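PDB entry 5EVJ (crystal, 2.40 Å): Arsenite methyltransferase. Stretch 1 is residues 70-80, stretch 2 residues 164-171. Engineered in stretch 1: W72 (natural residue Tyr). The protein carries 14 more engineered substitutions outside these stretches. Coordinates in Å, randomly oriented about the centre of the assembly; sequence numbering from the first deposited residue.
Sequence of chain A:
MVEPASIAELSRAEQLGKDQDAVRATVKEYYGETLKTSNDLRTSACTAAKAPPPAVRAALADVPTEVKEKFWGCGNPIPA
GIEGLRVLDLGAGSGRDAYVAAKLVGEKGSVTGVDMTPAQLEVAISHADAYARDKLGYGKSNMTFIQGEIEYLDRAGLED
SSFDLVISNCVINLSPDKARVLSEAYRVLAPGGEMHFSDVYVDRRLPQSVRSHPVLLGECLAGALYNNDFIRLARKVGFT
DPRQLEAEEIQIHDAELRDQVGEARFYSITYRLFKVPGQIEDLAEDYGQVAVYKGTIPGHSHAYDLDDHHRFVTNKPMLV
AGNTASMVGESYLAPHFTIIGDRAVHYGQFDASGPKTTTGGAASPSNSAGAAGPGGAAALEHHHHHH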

# COMPACT_ATOMS: atom_id res chain seq x y z
N LYS A 70 11.26 16.62 -7.15
CA LYS A 70 10.01 16.83 -7.88
C LYS A 70 8.86 15.88 -7.47
O LYS A 70 7.96 15.64 -8.25
CB LYS A 70 10.25 16.79 -9.41
CG LYS A 70 11.22 17.85 -9.93
CD LYS A 70 11.13 18.10 -11.42
CE LYS A 70 12.15 19.15 -11.86
NZ LYS A 70 12.27 19.21 -13.34
N PHE A 71 8.87 15.35 -6.25
CA PHE A 71 7.93 14.28 -5.97
C PHE A 71 6.65 14.62 -5.19
O PHE A 71 5.55 14.42 -5.72
CB PHE A 71 8.63 13.04 -5.43
CG PHE A 71 7.73 11.84 -5.35
CD1 PHE A 71 7.21 11.28 -6.52
CD2 PHE A 71 7.39 11.29 -4.11
CE1 PHE A 71 6.35 10.18 -6.44
CE2 PHE A 71 6.55 10.19 -4.04
CZ PHE A 71 6.04 9.63 -5.21
N TRP A 72 6.80 15.10 -3.95
CA TRP A 72 5.65 15.36 -3.04
C TRP A 72 4.75 14.14 -2.70
O TRP A 72 3.92 13.69 -3.50
CB TRP A 72 4.83 16.59 -3.52
CG TRP A 72 3.59 16.92 -2.69
CD1 TRP A 72 3.56 17.55 -1.46
CD2 TRP A 72 2.22 16.64 -3.03
NE1 TRP A 72 2.25 17.67 -1.03
CE2 TRP A 72 1.41 17.12 -1.97
CE3 TRP A 72 1.59 16.02 -4.13
CZ2 TRP A 72 0.01 17.00 -1.98
CZ3 TRP A 72 0.19 15.90 -4.13
CH2 TRP A 72 -0.58 16.39 -3.07
N GLY A 73 4.92 13.62 -1.48
CA GLY A 73 4.04 12.59 -0.99
C GLY A 73 4.03 12.42 0.51
O GLY A 73 4.97 12.81 1.22
N CYS A 74 2.99 11.76 0.98
CA CYS A 74 2.75 11.56 2.42
C CYS A 74 3.28 10.24 2.94
O CYS A 74 2.63 9.58 3.75
CB CYS A 74 1.26 11.72 2.79
SG CYS A 74 0.01 10.73 1.89
N GLY A 75 4.46 9.84 2.49
CA GLY A 75 4.97 8.58 2.97
C GLY A 75 5.99 7.89 2.11
O GLY A 75 6.55 8.48 1.18
N ASN A 76 6.23 6.63 2.46
CA ASN A 76 7.21 5.80 1.81
C ASN A 76 6.64 4.40 1.79
O ASN A 76 7.19 3.51 2.45
CB ASN A 76 8.54 5.84 2.57
CG ASN A 76 9.39 7.06 2.21
OD1 ASN A 76 9.73 7.29 1.04
ND2 ASN A 76 9.76 7.83 3.21
N PRO A 77 5.55 4.21 1.02
CA PRO A 77 4.76 3.01 0.92
C PRO A 77 5.38 1.86 0.09
O PRO A 77 4.65 1.23 -0.63
CB PRO A 77 3.52 3.49 0.14
CG PRO A 77 4.12 4.40 -0.88
CD PRO A 77 5.20 5.15 -0.07
N ILE A 78 6.67 1.56 0.20
CA ILE A 78 7.18 0.31 -0.43
C ILE A 78 7.29 -0.72 0.68
O ILE A 78 7.96 -0.46 1.64
CB ILE A 78 8.60 0.47 -1.09
CG1 ILE A 78 8.59 1.52 -2.23
CG2 ILE A 78 9.09 -0.87 -1.65
CD1 ILE A 78 8.78 2.96 -1.75
N PRO A 79 6.63 -1.90 0.54
CA PRO A 79 6.65 -2.87 1.61
C PRO A 79 7.94 -3.62 1.58
O PRO A 79 8.52 -3.75 0.50
CB PRO A 79 5.54 -3.87 1.26
CG PRO A 79 5.02 -3.49 -0.06
CD PRO A 79 5.64 -2.19 -0.49
N ALA A 80 8.36 -4.14 2.74
CA ALA A 80 9.50 -5.07 2.81
C ALA A 80 9.05 -6.38 2.17
O ALA A 80 7.88 -6.62 1.95
CB ALA A 80 9.89 -5.28 4.28
N ASP A 164 2.10 -8.18 -8.53
CA ASP A 164 2.06 -8.71 -7.19
C ASP A 164 1.70 -7.66 -6.15
O ASP A 164 1.07 -8.02 -5.19
CB ASP A 164 3.39 -9.32 -6.84
CG ASP A 164 3.75 -10.47 -7.81
OD1 ASP A 164 2.99 -11.47 -7.86
OD2 ASP A 164 4.78 -10.32 -8.48
N LEU A 165 2.11 -6.39 -6.37
CA LEU A 165 1.91 -5.31 -5.45
C LEU A 165 1.40 -4.19 -6.28
O LEU A 165 1.92 -3.95 -7.42
CB LEU A 165 3.22 -4.77 -4.82
CG LEU A 165 3.78 -5.48 -3.59
CD1 LEU A 165 2.79 -5.43 -2.42
CD2 LEU A 165 4.10 -6.97 -3.88
N VAL A 166 0.46 -3.44 -5.68
CA VAL A 166 0.07 -2.15 -6.24
C VAL A 166 0.34 -1.18 -5.15
O VAL A 166 -0.08 -1.40 -4.03
CB VAL A 166 -1.43 -2.12 -6.72
CG1 VAL A 166 -1.82 -0.73 -7.11
CG2 VAL A 166 -1.61 -3.01 -7.95
N ILE A 167 1.07 -0.10 -5.45
CA ILE A 167 1.45 0.92 -4.47
C ILE A 167 1.08 2.32 -4.96
O ILE A 167 0.93 2.56 -6.19
CB ILE A 167 2.95 0.89 -4.01
CG1 ILE A 167 3.83 1.62 -5.03
CG2 ILE A 167 3.41 -0.52 -3.58
CD1 ILE A 167 5.35 1.44 -4.81
N SER A 168 0.94 3.25 -3.99
CA SER A 168 0.45 4.58 -4.27
C SER A 168 0.82 5.48 -3.13
O SER A 168 0.92 5.06 -2.00
CB SER A 168 -1.07 4.58 -4.38
OG SER A 168 -1.49 5.73 -5.11
N ASN A 169 0.97 6.77 -3.43
CA ASN A 169 1.38 7.68 -2.38
C ASN A 169 0.61 8.99 -2.47
O ASN A 169 0.97 9.87 -3.28
CB ASN A 169 2.88 7.86 -2.45
CG ASN A 169 3.45 8.53 -1.22
OD1 ASN A 169 2.72 9.17 -0.47
ND2 ASN A 169 4.78 8.44 -1.03
N CYS A 170 -0.51 9.08 -1.74
CA CYS A 170 -1.27 10.33 -1.59
C CYS A 170 -1.74 10.89 -2.87
O CYS A 170 -1.55 12.09 -3.08
CB CYS A 170 -0.38 11.42 -0.98
SG CYS A 170 -0.88 12.04 0.64
N VAL A 171 -2.30 10.06 -3.74
CA VAL A 171 -2.90 10.54 -4.98
C VAL A 171 -4.33 10.00 -5.13
O VAL A 171 -5.07 10.42 -6.02
CB VAL A 171 -2.14 10.12 -6.28
CG1 VAL A 171 -0.76 10.81 -6.47
CG2 VAL A 171 -2.08 8.61 -6.45

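A loop with no regular secondary structure, residues 70-80, is fastened to a buried strand and the turn that follows it by one covalent bond, one versatile asparagine and a row of apolar packing.

The covalent element is the disulfide between C74 and C170, with SG to SG at 2.0 Å and a chi3 of 114°. C74 reaches it from a sideways CB in an ordinary p rotamer. C170, whose CB points toward the loop, does so with chi1 at -116°, between wells, while its backbone sits at a positive phi of 58°. The off-well chi1 and the positive phi both belong to C170.

N169 is the polar hub. Its t rotamer, with chi2 near -19°, extends the amide into the bend of the loop, where ND2 donates a hydrogen bond to G75 O at 2.8 Å. The other end of the amide faces backbone too: N169 OD1 lies 3.0 Å from C74 N. F71, also t at chi1, brings its ring edge to the same amide, with CE2 3.9 Å from N169 ND2.

The two glycines are called for by different things: G73 by its neighbour N169, G75 by its own backbone. A CB on G73 would point toward the strand and fall 2.9 Å from N169 ND2, a clash. G75, at phi 157° and psi -168°, has a backbone that itself calls for glycine, since a CB would jam against the preceding carbonyl.

Farther along, packing takes over. P77 and P79 both point toward the strand with C-gamma endo rings. P77 CG rests 3.5 Å from the backbone oxygen S168 O; the apolar pairs begin beyond it, with P79 CG 3.8 Å from L165 CD1. I167, in p at chi1 and t at chi2, places CG2 4.2 Å from P79 CD and CD1 4.1 Å from I78 CG1. S168 points away, in keeping with strand alternation.

W72, engineered and poorly ordered, adds only a loose approach, CZ3 to C170 O at 4.3 Å.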